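Local coordinates for tautomerase domain-containing protein (Gammaproteobacteria bacterium SG8_31, PDB 7M59), which is a small tautomerase-family protein of the MIF clan, built on a beta-alpha-beta unit and assembled as a hexamer, at residues Q4-Q9 / L41-P46. Sequence-based numbering, arbitrary orientation.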
loop_
_atom_site.group_PDB
_atom_site.type_symbol
_atom_site.label_atom_id
_atom_site.label_comp_id
_atom_site.label_asym_id
_atom_site.label_seq_id
_atom_site.Cartn_x
_atom_site.Cartn_y
_atom_site.Cartn_z
ATOM N N GLN A 4 7.275 -0.973 -2.983
ATOM C CA GLN A 4 7.174 -0.740 -1.548
ATOM C C GLN A 4 7.711 -1.957 -0.817
ATOM O O GLN A 4 7.339 -3.088 -1.137
ATOM C CB GLN A 4 5.734 -0.472 -1.114
ATOM C CG GLN A 4 5.154 0.796 -1.711
ATOM C CD GLN A 4 3.668 0.885 -1.466
ATOM O OE1 GLN A 4 3.225 1.312 -0.390
ATOM N NE2 GLN A 4 2.881 0.470 -2.454
ATOM N N CYS A 5 8.568 -1.718 0.166
ATOM C CA CYS A 5 9.250 -2.784 0.898
ATOM C C CYS A 5 8.928 -2.616 2.373
ATOM O O CYS A 5 9.472 -1.723 3.026
ATOM C CB CYS A 5 10.759 -2.725 0.671
ATOM S SG CYS A 5 11.239 -2.674 -1.053
ATOM N N ASP A 6 8.031 -3.451 2.898
ATOM C CA ASP A 6 7.722 -3.447 4.327
ATOM C C ASP A 6 8.581 -4.517 4.985
ATOM O O ASP A 6 8.296 -5.718 4.876
ATOM C CB ASP A 6 6.241 -3.694 4.573
ATOM C CG ASP A 6 5.395 -2.470 4.298
ATOM O OD1 ASP A 6 5.301 -1.591 5.191
ATOM O OD2 ASP A 6 4.821 -2.410 3.199
ATOM N N ILE A 7 9.631 -4.074 5.678
ATOM C CA ILE A 7 10.632 -4.965 6.251
ATOM C C ILE A 7 10.664 -4.785 7.762
ATOM O O ILE A 7 10.183 -3.792 8.311
ATOM C CB ILE A 7 12.026 -4.717 5.637
ATOM C CG1 ILE A 7 12.585 -3.366 6.103
ATOM C CG2 ILE A 7 11.947 -4.780 4.116
ATOM C CD1 ILE A 7 14.015 -3.087 5.580
ATOM N N ARG A 8 11.242 -5.766 8.447
ATOM C CA ARG A 8 11.380 -5.650 9.893
ATOM C C ARG A 8 12.540 -4.721 10.241
ATOM O O ARG A 8 13.563 -4.697 9.553
ATOM C CB ARG A 8 11.573 -7.029 10.525
ATOM C CG ARG A 8 10.265 -7.836 10.635
ATOM C CD ARG A 8 10.539 -9.308 10.957
ATOM N NE ARG A 8 11.364 -9.863 9.894
ATOM C CZ ARG A 8 12.398 -10.678 10.061
ATOM N NH1 ARG A 8 12.756 -11.094 11.274
ATOM N NH2 ARG A 8 13.079 -11.072 8.993
ATOM N N GLN A 9 12.358 -3.950 11.314
ATOM C CA GLN A 9 13.361 -3.005 11.788
ATOM C C GLN A 9 14.630 -3.738 12.221
ATOM O O GLN A 9 14.614 -4.933 12.520
ATOM C CB GLN A 9 12.806 -2.204 12.970
ATOM C CG GLN A 9 12.448 -3.101 14.149
ATOM C CD GLN A 9 11.652 -2.400 15.239
ATOM O OE1 GLN A 9 11.169 -1.282 15.056
ATOM N NE2 GLN A 9 11.511 -3.060 16.383
ATOM N N LEU A 41 10.514 2.409 -1.954
ATOM C CA LEU A 41 10.125 2.998 -0.683
ATOM C C LEU A 41 10.246 1.929 0.391
ATOM O O LEU A 41 9.696 0.836 0.236
ATOM C CB LEU A 41 8.692 3.537 -0.755
ATOM C CG LEU A 41 8.138 4.032 0.575
ATOM C CD1 LEU A 41 8.860 5.321 0.973
ATOM C CD2 LEU A 41 6.657 4.265 0.418
ATOM N N ILE A 42 10.972 2.234 1.467
ATOM C CA ILE A 42 11.225 1.285 2.545
ATOM C C ILE A 42 10.474 1.741 3.789
ATOM O O ILE A 42 10.563 2.911 4.184
ATOM C CB ILE A 42 12.727 1.165 2.850
ATOM C CG1 ILE A 42 13.489 0.688 1.609
ATOM C CG2 ILE A 42 12.939 0.222 4.032
ATOM C CD1 ILE A 42 15.009 0.872 1.727
ATOM N N ARG A 43 9.743 0.821 4.410
ATOM C CA ARG A 43 9.102 1.067 5.695
ATOM C C ARG A 43 9.512 -0.031 6.663
ATOM O O ARG A 43 9.472 -1.212 6.307
ATOM C CB ARG A 43 7.571 1.091 5.566
ATOM C CG ARG A 43 7.025 2.302 4.819
ATOM C CD ARG A 43 5.483 2.277 4.784
ATOM N NE ARG A 43 5.004 1.139 3.998
ATOM C CZ ARG A 43 4.501 1.222 2.765
ATOM N NH1 ARG A 43 4.364 2.401 2.148
ATOM N NH2 ARG A 43 4.118 0.113 2.141
ATOM N N GLU A 44 9.887 0.353 7.883
ATOM C CA GLU A 44 10.267 -0.597 8.924
ATOM C C GLU A 44 9.160 -0.746 9.954
ATOM O O GLU A 44 8.498 0.232 10.319
ATOM C CB GLU A 44 11.539 -0.149 9.644
ATOM C CG GLU A 44 12.761 -0.112 8.776
ATOM C CD GLU A 44 13.928 0.555 9.483
ATOM O OE1 GLU A 44 13.762 1.689 9.987
ATOM O OE2 GLU A 44 14.996 -0.072 9.557
ATOM N N THR A 45 8.999 -1.965 10.450
ATOM C CA THR A 45 8.040 -2.302 11.488
ATOM C C THR A 45 8.665 -3.311 12.435
ATOM O O THR A 45 9.609 -4.022 12.067
ATOM C CB THR A 45 6.735 -2.873 10.906
ATOM O OG1 THR A 45 7.027 -3.705 9.774
ATOM C CG2 THR A 45 5.795 -1.745 10.503
ATOM N N PRO A 46 8.159 -3.406 13.661
ATOM C CA PRO A 46 8.594 -4.490 14.543
ATOM C C PRO A 46 8.208 -5.843 13.966
ATOM O O PRO A 46 7.239 -5.976 13.210
ATOM C CB PRO A 46 7.845 -4.213 15.852
ATOM C CG PRO A 46 7.414 -2.809 15.779
ATOM C CD PRO A 46 7.207 -2.499 14.328
HETATM O O HOH W 1 6.852 -2.003 7.372
HETATM O O HOH W 2 15.473 -2.700 9.035
HETATM O O HOH W 3 9.634 -0.046 13.561
#
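The guanidinium of R43 meets D6 and Q4 along its rim, with both acceptors near its plane, and thereby illustrates how one planar cation can organise a strand pair. NE and NH2 of R43 face the D6 carboxylate side-on, one nitrogen to each oxygen: NE of R43 reaches OD1 of D6 at 3.0 Å in a nearly straight bond, and NH2 of R43 forms the salt bridge to OD2 of D6 at 2.8 Å. Both bonds arrive on the syn side, although the two flat groups are inclined by 34°. The end of the same cation, NH1 and NH2, converges on Q4 OE1, and here the planes stand almost perpendicular, at 87°. Only one of the two can then lie in the amide plane: NH1 is on a lone pair there, whereas NH2 of R43, 2.9 Å from OE1 of Q4, sits above that plane. A bend at chi3 of R43 (-66°) directs NE back toward strand 4-8.

Beneath this layer the strands run parallel, as in a right-handed beta-alpha-beta crossover through helix 13-31. C5 O accepts from R43 N, and R43 O from I7 N, so the peptide N and O of R43 are both held by strand 4-8, which flanks it at D6. On the opposite face I7 CD1 packs against I42 CG2 at 3.8 Å, while C5 and I42 also touch M19 of the helix. At the end of the ladder, where Q9 N bonds T45 O, the Q9 side chain crosses P46 at an oblique angle, NE2 of Q9 coming within 3.7 Å of P46 CA, and the same NE2 hydrogen-bonds E59.

A water joins D6 OD1 to T45 OG1, whose hydroxyl also pairs with H50. D6 OD1 additionally meets R43 NH1 of a neighbouring subunit, and R43 NH1 meets D6 OD1 of another. Such shared carboxylates probably offset the repulsion between arginines brought close at the interfaces, so that the charge network passes from one subunit to its neighbours.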